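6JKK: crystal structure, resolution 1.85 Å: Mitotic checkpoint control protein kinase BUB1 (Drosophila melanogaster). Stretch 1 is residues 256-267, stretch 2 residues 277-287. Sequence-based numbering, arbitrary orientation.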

# COMPACT_ATOMS: atom_id res chain seq x y z
N MET A 256 1.91 0.60 -11.22
CA MET A 256 1.27 0.71 -12.53
C MET A 256 2.11 0.00 -13.58
O MET A 256 1.58 -0.66 -14.47
CB MET A 256 1.07 2.18 -12.93
CG MET A 256 0.19 2.99 -11.99
SD MET A 256 0.10 4.68 -12.62
CE MET A 256 -0.90 5.45 -11.33
N HIS A 257 3.43 0.13 -13.46
CA HIS A 257 4.37 -0.49 -14.40
C HIS A 257 4.30 -2.02 -14.38
O HIS A 257 4.34 -2.67 -15.43
CB HIS A 257 5.80 -0.01 -14.10
CG HIS A 257 6.80 -0.41 -15.14
ND1 HIS A 257 7.34 -1.67 -15.21
CD2 HIS A 257 7.39 0.31 -16.13
CE1 HIS A 257 8.20 -1.73 -16.21
NE2 HIS A 257 8.25 -0.54 -16.79
N VAL A 258 4.21 -2.59 -13.18
CA VAL A 258 4.13 -4.05 -13.04
C VAL A 258 2.83 -4.57 -13.64
O VAL A 258 2.81 -5.61 -14.30
CB VAL A 258 4.26 -4.49 -11.56
CG1 VAL A 258 4.10 -5.99 -11.44
CG2 VAL A 258 5.60 -4.08 -11.01
N LEU A 259 1.74 -3.83 -13.42
CA LEU A 259 0.43 -4.23 -13.92
C LEU A 259 0.40 -4.18 -15.45
O LEU A 259 -0.08 -5.11 -16.10
CB LEU A 259 -0.66 -3.31 -13.35
CG LEU A 259 -0.83 -3.30 -11.82
CD1 LEU A 259 -1.96 -2.38 -11.40
CD2 LEU A 259 -1.08 -4.70 -11.32
N LEU A 260 0.90 -3.08 -16.01
CA LEU A 260 0.89 -2.88 -17.46
C LEU A 260 1.80 -3.85 -18.22
O LEU A 260 1.44 -4.35 -19.29
CB LEU A 260 1.32 -1.44 -17.79
CG LEU A 260 0.30 -0.31 -17.82
CD1 LEU A 260 0.97 1.01 -18.13
CD2 LEU A 260 -0.78 -0.60 -18.85
N PHE A 261 2.98 -4.10 -17.66
CA PHE A 261 4.04 -4.75 -18.42
C PHE A 261 4.45 -6.13 -17.91
O PHE A 261 5.16 -6.87 -18.60
CB PHE A 261 5.26 -3.81 -18.52
CG PHE A 261 4.96 -2.49 -19.19
CD1 PHE A 261 4.45 -2.45 -20.48
CD2 PHE A 261 5.20 -1.30 -18.52
CE1 PHE A 261 4.17 -1.23 -21.09
CE2 PHE A 261 4.93 -0.08 -19.12
CZ PHE A 261 4.41 -0.04 -20.41
N GLY A 262 4.02 -6.48 -16.71
CA GLY A 262 4.39 -7.77 -16.13
C GLY A 262 5.83 -7.80 -15.65
O GLY A 262 6.34 -8.85 -15.26
N ARG A 263 6.48 -6.64 -15.68
CA ARG A 263 7.88 -6.54 -15.29
C ARG A 263 8.07 -5.41 -14.30
O ARG A 263 7.28 -4.46 -14.29
CB ARG A 263 8.77 -6.30 -16.50
CG ARG A 263 8.92 -7.48 -17.44
CD ARG A 263 9.87 -7.12 -18.57
NE ARG A 263 9.32 -6.06 -19.41
CZ ARG A 263 8.77 -6.25 -20.60
NH1 ARG A 263 8.70 -7.47 -21.11
NH2 ARG A 263 8.29 -5.22 -21.28
N TYR A 264 9.11 -5.48 -13.49
CA TYR A 264 9.39 -4.41 -12.54
C TYR A 264 9.98 -3.18 -13.23
O TYR A 264 10.62 -3.29 -14.28
CB TYR A 264 10.26 -4.92 -11.39
CG TYR A 264 9.53 -5.96 -10.57
CD1 TYR A 264 8.43 -5.60 -9.79
CD2 TYR A 264 9.92 -7.29 -10.58
CE1 TYR A 264 7.75 -6.54 -9.05
CE2 TYR A 264 9.24 -8.24 -9.84
CZ TYR A 264 8.15 -7.85 -9.08
OH TYR A 264 7.46 -8.78 -8.34
N MET A 265 9.74 -2.01 -12.65
CA MET A 265 10.16 -0.76 -13.26
C MET A 265 11.64 -0.46 -13.07
O MET A 265 12.16 -0.50 -11.95
CB MET A 265 9.33 0.39 -12.69
CG MET A 265 9.66 1.76 -13.28
SD MET A 265 8.65 3.06 -12.57
CE MET A 265 9.35 3.21 -10.92
N GLU A 266 12.32 -0.17 -14.17
CA GLU A 266 13.64 0.43 -14.12
C GLU A 266 13.51 1.83 -14.68
O GLU A 266 13.01 2.03 -15.79
CB GLU A 266 14.64 -0.35 -14.95
CG GLU A 266 14.66 -1.83 -14.68
CD GLU A 266 15.61 -2.54 -15.61
OE1 GLU A 266 15.14 -3.28 -16.50
OE2 GLU A 266 16.83 -2.32 -15.47
N VAL A 267 13.99 2.79 -13.90
CA VAL A 267 13.87 4.19 -14.25
C VAL A 267 15.20 4.73 -14.80
O VAL A 267 16.27 4.43 -14.27
CB VAL A 267 13.38 4.96 -13.01
CG1 VAL A 267 13.93 6.33 -12.99
CG2 VAL A 267 11.86 5.00 -12.99
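Stretch 2, residues 277-287: MPKTNVPRYFQ

A methyl group sits almost exactly over the centre of an aromatic ring: CG2 of T280 lies 3.7 Å from the centroid of the F261 ring and only 2° off its normal, a CH-pi contact over one face. Stretch 2 opens with the last two residues of a strand, M277 and P278, antiparallel to the end of stretch 1. V267 and P278 form a non-hydrogen-bonded bridge pair, their CA atoms 4.4 Å apart and their side chains diverging. Beyond it, the backbone N of K279 donates to O of E266 (2.7 Å, 154°), and the same oxygen receives a CA-H...O contact from CA of P278 at 3.4 Å. Water 1 accepts from N of E266 (3.1 Å) and N of T280 (3.3 Å), tying the two backbones together where the strand gives way to loop. H257, held by its ND1 to O of R263 (2.9 Å), brings CD2 to 3.6 Å from CB of P278 and NE2 to 3.3 Å from OG1 of T280. Stretch 2 then runs on in extended conformation past the helix end: CD of P283 meets the F261 ring edge, 3.8 Å from CE1. A type I turn, P283 to F286, closed by N of F286 to O of P283 (2.9 Å), brings the chain round, and CE1 of F286 packs 3.6 Å from CD2 of L260.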

# COMPACT_ATOMS: atom_id res chain seq x y z
N MET A 277 11.97 8.58 -16.86
CA MET A 277 10.85 7.76 -17.31
C MET A 277 11.25 6.29 -17.16
O MET A 277 12.44 5.98 -17.06
CB MET A 277 10.52 8.06 -18.78
CG MET A 277 9.97 9.46 -19.03
SD MET A 277 8.38 9.71 -18.22
CE MET A 277 7.29 8.96 -19.44
N PRO A 278 10.26 5.39 -17.13
CA PRO A 278 10.62 3.97 -17.14
C PRO A 278 11.40 3.63 -18.40
O PRO A 278 11.19 4.26 -19.45
CB PRO A 278 9.26 3.26 -17.16
CG PRO A 278 8.33 4.24 -16.49
CD PRO A 278 8.81 5.59 -16.95
N LYS A 279 12.28 2.64 -18.31
CA LYS A 279 13.09 2.21 -19.44
C LYS A 279 12.20 1.63 -20.54
O LYS A 279 12.52 1.70 -21.73
CB LYS A 279 14.10 1.17 -18.95
CG LYS A 279 15.24 0.88 -19.89
CD LYS A 279 16.33 0.13 -19.13
CE LYS A 279 17.41 -0.36 -20.06
NZ LYS A 279 18.49 -1.05 -19.30
N THR A 280 11.07 1.07 -20.11
CA THR A 280 10.11 0.44 -21.01
C THR A 280 9.31 1.47 -21.82
O THR A 280 8.71 2.39 -21.25
CB THR A 280 9.11 -0.43 -20.21
OG1 THR A 280 9.83 -1.47 -19.53
CG2 THR A 280 8.09 -1.06 -21.13
N ASN A 281 9.31 1.31 -23.14
CA ASN A 281 8.46 2.14 -24.00
C ASN A 281 7.01 1.67 -23.94
O ASN A 281 6.72 0.50 -24.18
CB ASN A 281 8.96 2.08 -25.44
CG ASN A 281 10.37 2.63 -25.60
OD1 ASN A 281 10.70 3.70 -25.08
ND2 ASN A 281 11.21 1.90 -26.33
N VAL A 282 6.10 2.59 -23.62
CA VAL A 282 4.67 2.33 -23.73
C VAL A 282 4.37 2.09 -25.21
O VAL A 282 4.76 2.90 -26.05
CB VAL A 282 3.84 3.52 -23.23
CG1 VAL A 282 2.37 3.16 -23.19
CG2 VAL A 282 4.33 3.97 -21.85
N PRO A 283 3.69 0.97 -25.53
CA PRO A 283 3.36 0.67 -26.93
C PRO A 283 2.50 1.78 -27.56
O PRO A 283 1.63 2.31 -26.88
CB PRO A 283 2.54 -0.62 -26.83
CG PRO A 283 3.01 -1.26 -25.54
CD PRO A 283 3.30 -0.11 -24.62
N ARG A 284 2.76 2.13 -28.82
CA ARG A 284 2.02 3.21 -29.49
C ARG A 284 0.52 2.94 -29.47
O ARG A 284 -0.29 3.87 -29.41
CB ARG A 284 2.47 3.35 -30.96
CG ARG A 284 2.44 4.78 -31.58
CD ARG A 284 1.34 5.74 -31.08
NE ARG A 284 -0.02 5.26 -31.31
CZ ARG A 284 -1.10 6.04 -31.42
NH1 ARG A 284 -0.97 7.36 -31.34
NH2 ARG A 284 -2.30 5.50 -31.63
N TYR A 285 0.14 1.67 -29.52
CA TYR A 285 -1.28 1.33 -29.56
C TYR A 285 -1.96 1.41 -28.20
O TYR A 285 -3.20 1.42 -28.12
CB TYR A 285 -1.50 -0.02 -30.22
CG TYR A 285 -0.62 -1.13 -29.71
CD1 TYR A 285 0.58 -1.44 -30.33
CD2 TYR A 285 -1.02 -1.89 -28.62
CE1 TYR A 285 1.37 -2.46 -29.87
CE2 TYR A 285 -0.23 -2.92 -28.15
CZ TYR A 285 0.96 -3.20 -28.78
OH TYR A 285 1.75 -4.22 -28.31
N PHE A 286 -1.17 1.50 -27.13
CA PHE A 286 -1.73 1.83 -25.82
C PHE A 286 -2.17 3.28 -25.87
O PHE A 286 -1.95 3.98 -26.86
CB PHE A 286 -0.68 1.69 -24.70
CG PHE A 286 -0.57 0.31 -24.13
CD1 PHE A 286 -0.07 0.12 -22.85
CD2 PHE A 286 -0.94 -0.80 -24.88
CE1 PHE A 286 0.05 -1.16 -22.31
CE2 PHE A 286 -0.82 -2.08 -24.36
CZ PHE A 286 -0.33 -2.27 -23.08
N GLN A 287 -2.80 3.75 -24.79
CA GLN A 287 -3.08 5.16 -24.68
C GLN A 287 -1.78 5.84 -24.26
O GLN A 287 -1.62 6.29 -23.13
CB GLN A 287 -4.24 5.41 -23.70
CG GLN A 287 -5.55 4.75 -24.18
CD GLN A 287 -5.97 5.24 -25.55
OE1 GLN A 287 -6.11 6.44 -25.77
NE2 GLN A 287 -6.17 4.32 -26.49
O HOH W 1 11.09 -0.08 -17.03